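Side-chain contacts in probable 2-phosphosulfolactate phosphatase (Clostridium acetobutylicum, PDB 1VR0), which probably catalyses the magnesium-dependent hydrolysis of (2R)-O-phospho-3-sulfolactate to (2R)-3-sulfolactate and phosphate: residues Glu64-Lys69 / Ala77-Glu82; Lys71-Asp76 / Thr109-Thr114. All blocks are in the same frame, centred on the assembly; numbering follows the deposited sequence.

Contact 1. Residues Glu64-Lys69 / Ala77-Glu82; sequences EEALKK and AILGGE. With 3SL ((2R)-3-sulfolactic acid), chain E.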
ATOM      1  N   GLU A  64      21.366  -5.739  21.505  1.00 42.28           N
ATOM      2  CA  GLU A  64      22.805  -5.718  21.758  1.00 42.54           C
ATOM      3  C   GLU A  64      23.406  -4.321  21.505  1.00 42.15           C
ATOM      4  O   GLU A  64      24.185  -3.813  22.281  1.00 41.68           O
ATOM      5  CB  GLU A  64      23.471  -6.749  20.882  1.00 42.61           C
ATOM      6  CG  GLU A  64      24.817  -7.124  21.379  1.00 44.76           C
ATOM      7  CD  GLU A  64      25.723  -7.624  20.262  1.00 47.51           C
ATOM      8  OE1 GLU A  64      26.784  -8.216  20.605  1.00 48.59           O
ATOM      9  OE2 GLU A  64      25.365  -7.421  19.061  1.00 48.92           O
ATOM     10  N   GLU A  65      22.984  -3.704  20.418  1.00 42.41           N
ATOM     11  CA  GLU A  65      23.418  -2.356  20.068  1.00 42.38           C
ATOM     12  C   GLU A  65      22.912  -1.319  21.099  1.00 41.88           C
ATOM     13  O   GLU A  65      23.619  -0.367  21.401  1.00 41.23           O
ATOM     14  CB  GLU A  65      22.978  -2.064  18.628  1.00 43.13           C
ATOM     15  CG  GLU A  65      22.867  -0.610  18.192  1.00 46.21           C
ATOM     16  CD  GLU A  65      24.162   0.025  17.698  1.00 50.52           C
ATOM     17  OE1 GLU A  65      25.276  -0.318  18.222  1.00 52.17           O
ATOM     18  OE2 GLU A  65      24.013   0.903  16.789  1.00 52.58           O
ATOM     19  N   ALA A  66      21.706  -1.537  21.648  1.00 41.56           N
ATOM     20  CA  ALA A  66      21.143  -0.691  22.713  1.00 41.04           C
ATOM     21  C   ALA A  66      21.981  -0.728  23.982  1.00 40.50           C
ATOM     22  O   ALA A  66      22.215   0.316  24.596  1.00 40.28           O
ATOM     23  CB  ALA A  66      19.702  -1.083  23.026  1.00 40.69           C
ATOM     24  N   LEU A  67      22.443  -1.912  24.370  1.00 40.25           N
ATOM     25  CA  LEU A  67      23.237  -2.052  25.601  1.00 40.49           C
ATOM     26  C   LEU A  67      24.607  -1.427  25.447  1.00 40.44           C
ATOM     27  O   LEU A  67      25.189  -0.947  26.417  1.00 40.85           O
ATOM     28  CB  LEU A  67      23.359  -3.523  26.036  1.00 40.34           C
ATOM     29  CG  LEU A  67      21.997  -4.187  26.364  1.00 41.25           C
ATOM     30  CD1 LEU A  67      22.086  -5.718  26.573  1.00 40.72           C
ATOM     31  CD2 LEU A  67      21.332  -3.512  27.564  1.00 39.97           C
ATOM     32  N   LYS A  68      25.113  -1.445  24.225  1.00 40.45           N
ATOM     33  CA  LYS A  68      26.377  -0.823  23.890  1.00 41.05           C
ATOM     34  C   LYS A  68      26.231   0.714  23.927  1.00 40.85           C
ATOM     35  O   LYS A  68      27.083   1.420  24.479  1.00 40.62           O
ATOM     36  CB  LYS A  68      26.812  -1.344  22.508  1.00 41.25           C
ATOM     37  CG  LYS A  68      28.216  -0.962  22.029  1.00 42.69           C
ATOM     38  CD  LYS A  68      28.252  -0.820  20.471  1.00 43.10           C
ATOM     39  CE  LYS A  68      29.696  -0.825  19.901  1.00 43.43           C
ATOM     40  NZ  LYS A  68      29.674  -0.947  18.412  1.00 42.99           N
ATOM     41  N   LYS A  69      25.128   1.219  23.383  1.00 40.84           N
ATOM     42  CA  LYS A  69      24.851   2.656  23.380  1.00 41.28           C
ATOM     43  C   LYS A  69      24.725   3.282  24.785  1.00 41.38           C
ATOM     44  O   LYS A  69      25.128   4.428  24.990  1.00 41.29           O
ATOM     45  CB  LYS A  69      23.579   2.962  22.577  1.00 41.74           C
ATOM     46  CG  LYS A  69      23.733   2.999  21.032  1.00 42.73           C
ATOM     47  CD  LYS A  69      24.956   3.803  20.593  1.00 43.98           C
ATOM     48  CE  LYS A  69      24.870   4.314  19.147  1.00 43.97           C
ATOM     49  NZ  LYS A  69      25.961   5.332  18.895  1.00 43.80           N
ATOM     50  N   ALA A  77      21.655   7.946  30.538  1.00 40.25           N
ATOM     51  CA  ALA A  77      21.031   7.083  29.544  1.00 39.76           C
ATOM     52  C   ALA A  77      19.979   6.226  30.194  1.00 39.47           C
ATOM     53  O   ALA A  77      20.188   5.766  31.288  1.00 40.00           O
ATOM     54  CB  ALA A  77      22.073   6.191  28.901  1.00 39.65           C
ATOM     55  N   ILE A  78      18.858   6.023  29.519  1.00 39.32           N
ATOM     56  CA  ILE A  78      17.858   5.051  29.929  1.00 39.16           C
ATOM     57  C   ILE A  78      17.478   4.140  28.747  1.00 39.44           C
ATOM     58  O   ILE A  78      17.603   4.534  27.582  1.00 39.26           O
ATOM     59  CB  ILE A  78      16.595   5.738  30.496  1.00 39.14           C
ATOM     60  CG1 ILE A  78      16.003   6.746  29.505  1.00 39.43           C
ATOM     61  CG2 ILE A  78      16.915   6.460  31.807  1.00 38.78           C
ATOM     62  CD1 ILE A  78      14.718   7.403  30.005  1.00 39.38           C
ATOM     63  N   LEU A  79      17.012   2.932  29.060  1.00 39.46           N
ATOM     64  CA  LEU A  79      16.659   1.916  28.055  1.00 39.32           C
ATOM     65  C   LEU A  79      15.150   1.698  27.975  1.00 39.23           C
ATOM     66  O   LEU A  79      14.522   1.290  28.946  1.00 39.23           O
ATOM     67  CB  LEU A  79      17.321   0.577  28.417  1.00 39.23           C
ATOM     68  CG  LEU A  79      18.817   0.438  28.151  1.00 38.57           C
ATOM     69  CD1 LEU A  79      19.356  -0.778  28.834  1.00 37.56           C
ATOM     70  CD2 LEU A  79      19.097   0.358  26.660  1.00 38.33           C
ATOM     71  N   GLY A  80      14.582   1.930  26.806  1.00 39.66           N
ATOM     72  CA  GLY A  80      13.158   1.641  26.564  1.00 39.80           C
ATOM     73  C   GLY A  80      12.857   1.032  25.201  1.00 39.62           C
ATOM     74  O   GLY A  80      13.749   0.838  24.391  1.00 38.90           O
ATOM     75  N   GLY A  81      11.578   0.748  24.968  1.00 40.27           N
ATOM     76  CA  GLY A  81      11.089   0.091  23.741  1.00 40.38           C
ATOM     77  C   GLY A  81      10.372  -1.212  24.026  1.00 40.39           C
ATOM     78  O   GLY A  81       9.849  -1.427  25.108  1.00 39.86           O
ATOM     79  N   GLU A  82      10.354  -2.100  23.041  1.00 41.01           N
ATOM     80  CA  GLU A  82       9.662  -3.400  23.201  1.00 41.16           C
ATOM     81  C   GLU A  82      10.033  -4.441  22.167  1.00 41.14           C
ATOM     82  O   GLU A  82      10.523  -4.121  21.074  1.00 40.79           O
ATOM     83  CB  GLU A  82       8.143  -3.213  23.140  1.00 40.83           C
ATOM     84  CG  GLU A  82       7.655  -2.417  21.933  1.00 40.92           C
ATOM     85  CD  GLU A  82       7.690  -3.175  20.571  1.00 40.77           C
ATOM     86  OE1 GLU A  82       7.664  -4.418  20.519  1.00 43.10           O
ATOM     87  OE2 GLU A  82       7.719  -2.516  19.518  1.00 39.94           O
TER
HETATM   88  O11 3SL E 300       3.782  -5.766  18.207  1.00 73.89           O
HETATM   89  C1  3SL E 300       3.451  -4.958  19.098  1.00 73.32           C
HETATM   90  O12 3SL E 300       2.464  -5.090  19.865  1.00 73.24           O
HETATM   91  C2  3SL E 300       4.310  -3.759  19.238  1.00 73.16           C
HETATM   92  O2  3SL E 300       4.645  -3.329  17.922  1.00 70.38           O
HETATM   93  C3  3SL E 300       3.534  -2.729  20.034  1.00 75.28           C
HETATM   94  S   3SL E 300       4.296  -1.252  20.042  1.00 78.91           S
HETATM   95  O3S 3SL E 300       5.023  -1.075  21.311  1.00 79.24           O
HETATM   96  O1S 3SL E 300       5.054  -0.937  18.784  1.00 77.80           O
HETATM   97  O2S 3SL E 300       3.251  -0.230  20.171  1.00 82.36           O

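Contact 2. Residues Lys71-Asp76 / Thr109-Thr114; sequences KEYGKD and TLIMTT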
ATOM      1  N   LYS A  71      26.524   2.549  27.434  1.00 41.25           N
ATOM      2  CA  LYS A  71      27.871   2.815  27.896  1.00 41.48           C
ATOM      3  C   LYS A  71      28.389   4.123  27.300  1.00 41.46           C
ATOM      4  O   LYS A  71      29.098   4.848  27.951  1.00 41.88           O
ATOM      5  CB  LYS A  71      28.819   1.639  27.564  1.00 41.36           C
ATOM      6  N   GLU A  72      28.006   4.437  26.071  1.00 41.69           N
ATOM      7  CA  GLU A  72      28.454   5.658  25.402  1.00 42.02           C
ATOM      8  C   GLU A  72      27.882   6.943  25.976  1.00 41.23           C
ATOM      9  O   GLU A  72      28.559   7.961  25.969  1.00 41.33           O
ATOM     10  CB  GLU A  72      28.066   5.640  23.935  1.00 41.76           C
ATOM     11  CG  GLU A  72      28.981   4.842  23.060  1.00 43.65           C
ATOM     12  CD  GLU A  72      28.430   4.736  21.649  1.00 45.35           C
ATOM     13  OE1 GLU A  72      28.498   3.592  21.097  1.00 50.01           O
ATOM     14  OE2 GLU A  72      27.906   5.782  21.126  1.00 46.74           O
ATOM     15  N   TYR A  73      26.628   6.905  26.413  1.00 40.70           N
ATOM     16  CA  TYR A  73      25.968   8.081  26.952  1.00 40.09           C
ATOM     17  C   TYR A  73      25.962   8.146  28.484  1.00 39.70           C
ATOM     18  O   TYR A  73      25.397   9.061  29.026  1.00 40.06           O
ATOM     19  CB  TYR A  73      24.549   8.212  26.392  1.00 39.82           C
ATOM     20  CG  TYR A  73      24.503   8.510  24.911  1.00 40.04           C
ATOM     21  CD1 TYR A  73      24.589   9.816  24.434  1.00 39.12           C
ATOM     22  CD2 TYR A  73      24.377   7.472  23.974  1.00 39.90           C
ATOM     23  CE1 TYR A  73      24.554  10.094  23.059  1.00 39.58           C
ATOM     24  CE2 TYR A  73      24.347   7.724  22.613  1.00 40.08           C
ATOM     25  CZ  TYR A  73      24.431   9.044  22.145  1.00 40.78           C
ATOM     26  OH  TYR A  73      24.378   9.284  20.778  1.00 39.37           O
ATOM     27  N   GLY A  74      26.576   7.197  29.182  1.00 39.60           N
ATOM     28  CA  GLY A  74      26.819   7.355  30.639  1.00 39.43           C
ATOM     29  C   GLY A  74      25.592   7.341  31.542  1.00 38.98           C
ATOM     30  O   GLY A  74      24.580   6.780  31.191  1.00 38.71           O
ATOM     31  N   LYS A  75      25.712   7.984  32.703  1.00 39.36           N
ATOM     32  CA  LYS A  75      24.678   8.056  33.785  1.00 39.54           C
ATOM     33  C   LYS A  75      23.279   8.477  33.343  1.00 39.67           C
ATOM     34  O   LYS A  75      22.276   8.062  33.922  1.00 39.38           O
ATOM     35  CB  LYS A  75      25.127   9.076  34.860  1.00 39.64           C
ATOM     36  CG  LYS A  75      25.696   8.472  36.147  1.00 40.53           C
ATOM     37  CD  LYS A  75      26.617   9.439  36.939  1.00 40.20           C
ATOM     38  CE  LYS A  75      27.698   8.664  37.737  1.00 40.09           C
ATOM     39  NZ  LYS A  75      28.738   9.578  38.291  1.00 40.63           N
ATOM     40  N   ASP A  76      23.230   9.329  32.319  1.00 40.25           N
ATOM     41  CA  ASP A  76      21.980   9.956  31.869  1.00 40.68           C
ATOM     42  C   ASP A  76      21.178   9.153  30.856  1.00 40.51           C
ATOM     43  O   ASP A  76      20.163   9.658  30.351  1.00 40.48           O
ATOM     44  CB  ASP A  76      22.278  11.332  31.223  1.00 41.26           C
ATOM     45  CG  ASP A  76      22.721  12.357  32.226  1.00 41.83           C
ATOM     46  OD1 ASP A  76      22.020  12.498  33.270  1.00 42.29           O
ATOM     47  OD2 ASP A  76      23.778  12.984  31.971  1.00 42.70           O
ATOM     48  N   THR A 109      18.874  10.628  28.184  1.00 38.16           N
ATOM     49  CA  THR A 109      19.081  10.117  26.832  1.00 38.01           C
ATOM     50  C   THR A 109      18.392   8.750  26.707  1.00 37.89           C
ATOM     51  O   THR A 109      18.775   7.796  27.356  1.00 37.74           O
ATOM     52  CB  THR A 109      20.591   9.960  26.533  1.00 37.84           C
ATOM     53  OG1 THR A 109      21.177  11.238  26.301  1.00 36.54           O
ATOM     54  CG2 THR A 109      20.833   9.083  25.321  1.00 38.86           C
ATOM     55  N   LEU A 110      17.384   8.670  25.861  1.00 38.06           N
ATOM     56  CA  LEU A 110      16.571   7.471  25.728  1.00 38.48           C
ATOM     57  C   LEU A 110      17.073   6.599  24.583  1.00 38.88           C
ATOM     58  O   LEU A 110      16.927   6.950  23.413  1.00 38.88           O
ATOM     59  CB  LEU A 110      15.128   7.896  25.500  1.00 38.44           C
ATOM     60  CG  LEU A 110      14.095   6.835  25.236  1.00 38.50           C
ATOM     61  CD1 LEU A 110      14.086   5.756  26.314  1.00 39.44           C
ATOM     62  CD2 LEU A 110      12.794   7.541  25.177  1.00 39.26           C
ATOM     63  N   ILE A 111      17.688   5.476  24.931  1.00 39.61           N
ATOM     64  CA  ILE A 111      18.084   4.485  23.958  1.00 40.66           C
ATOM     65  C   ILE A 111      16.863   3.578  23.751  1.00 41.93           C
ATOM     66  O   ILE A 111      16.362   2.969  24.687  1.00 40.82           O
ATOM     67  CB  ILE A 111      19.249   3.616  24.440  1.00 40.68           C
ATOM     68  CG1 ILE A 111      20.414   4.440  25.015  1.00 42.36           C
ATOM     69  CG2 ILE A 111      19.755   2.735  23.333  1.00 41.34           C
ATOM     70  CD1 ILE A 111      20.936   5.565  24.146  1.00 43.36           C
HETATM   71  N   MSE A 112      16.363   3.497  22.527  1.00 43.68           N
HETATM   72  CA  MSE A 112      15.276   2.569  22.264  1.00 46.81           C
HETATM   73  C   MSE A 112      15.363   1.755  21.001  1.00 44.74           C
HETATM   74  O   MSE A 112      15.944   2.168  19.997  1.00 44.95           O
HETATM   75  CB  MSE A 112      13.911   3.256  22.307  1.00 46.79           C
HETATM   76  CG  MSE A 112      13.780   4.576  21.614  1.00 50.68           C
HETATM   77 SE   MSE A 112      11.848   5.207  21.484  1.00 59.32          SE
HETATM   78  CE  MSE A 112      10.986   4.161  23.110  1.00 60.76           C
ATOM     79  N   THR A 113      14.760   0.580  21.092  1.00 43.73           N
ATOM     80  CA  THR A 113      14.625  -0.315  19.983  1.00 43.13           C
ATOM     81  C   THR A 113      13.214  -0.875  20.052  1.00 42.73           C
ATOM     82  O   THR A 113      12.744  -1.263  21.128  1.00 42.41           O
ATOM     83  CB  THR A 113      15.692  -1.422  20.023  1.00 43.13           C
ATOM     84  OG1 THR A 113      15.513  -2.269  18.893  1.00 43.90           O
ATOM     85  CG2 THR A 113      15.644  -2.255  21.303  1.00 43.06           C
ATOM     86  N   THR A 114      12.525  -0.870  18.913  1.00 42.58           N
ATOM     87  CA  THR A 114      11.152  -1.365  18.834  1.00 42.54           C
ATOM     88  C   THR A 114      10.937  -2.260  17.626  1.00 42.61           C
ATOM     89  O   THR A 114      11.806  -2.390  16.749  1.00 43.03           O
ATOM     90  CB  THR A 114      10.081  -0.218  18.827  1.00 42.59           C
ATOM     91  OG1 THR A 114      10.103   0.505  17.593  1.00 43.36           O
ATOM     92  CG2 THR A 114      10.275   0.749  19.959  1.00 42.85           C
TER

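Contact 1. Residues Glu64-Lys69 / Ala77-Glu82
Leu79, on strand 77-81, reaches helix 63-73 with both methyls of its fork, one to each of two successive helical residues. CD1 meets the CD2 methyl of Leu67 at 3.6 Å, the two side chains crossing at about a right angle. CD2 turns to Ala66, 3.7 Å from its carbonyl O and 4.0 Å from its CB. A branched leucine suits this place because it can span two neighbours, whereas the small alanine, its CB directed at the strand, lets the helix come down close: the CA atoms of Ala66 and Leu79 are 7.4 Å apart. Leu67 starts out away from the strand; with CG anti to the carbonyl carbon (chi1 -62°), it brings CD2 back to Leu79 CD1.

Farther along, the strand ends with Gly80 and Gly81, the latter with backbone angles that strongly favour glycine, and the chain passes into the loop residue Glu82 in the sulfolactate pocket. Glu82, its chain bent at chi2, lies beside the ligand's sulfonate, and Thr115 OG1 and the Gly85 amide both hydrogen-bond to its OE1, so that two bonds hold this oxygen. Ile111 of strand 109-113 touches both Ala66 and Leu79, so helix 63-73 packs on the sheet face formed by the edge strand 77-81 and its parallel central neighbour, in a beta-alpha-beta crossover from strand 56-59.

Contact 2. Residues Lys71-Asp76 / Thr109-Thr114
Thr109 meets helix 63-73 and the turn after it in two ways, through its methyl and through its backbone amide. CG2 lies over one face of the Tyr73 ring, 4.1 Å from the centroid and 24° off the normal, a CH-pi contact displaced toward the rim, where the closest ring atom is CG at 3.7 Å. With CG2 anti to the backbone N and OG1 beside it (chi1 -75°), threonine divides its work: the methyl goes to the aromatic face while the hydroxyl makes a weak hydrogen bond to Arg56 NH1. A beta-branched residue with one apolar and one polar arm is well suited to a strand end where ring and charge lie close together.

Tyr73, near the end of the helix, has its CB directed at the strand, and its side chain crosses that of Thr109 at about a right angle. Ile111, two residues farther along, brings its CD1 methyl obliquely to Tyr73 CD2 at 3.9 Å, extending the apolar contact along the strand to a buried residue. The phenol OH makes a weak hydrogen bond to Glu245 OE2, which suits a tyrosine whose ring packs on the sheet while its polar end reaches a carboxylate.

Asp76 takes part through its backbone. Its carbonyl O accepts the N-H of Thr109, with an N to O distance of 2.7 Å, tying the residue before strand 77-81 to the start of its parallel neighbour 109-113. Gly74, with positive phi, turns the chain out of the helix. The Tyr73 side chain also touches Arg56 and Val58, placing the C-terminal end of helix 63-73 against the sheet in the 56-59/63-73/77-81 beta-alpha-beta crossover, whose two strands flank 109-113.

Both contacts join helix 63-73 to one face of the three-stranded parallel sheet, and their centres are about 6 Å apart. Contact 1 lies deeper, though it is smaller, and its side chains are all aliphatic; it uses the body of the helix and an edge strand whose far end reaches the ligand pocket. Contact 2, only partly buried, adds an aromatic face and a backbone hydrogen bond where the helix gives way to the turn. The two are tied together by strand pairing: Ile78 N lies 2.8 Å from Thr109 O, and Ile78 O lies 2.8 Å from Ile111 N, both probable hydrogen bonds. Ile111 packs in both places, on the helix body and on Tyr73, carrying one apolar layer through both contacts.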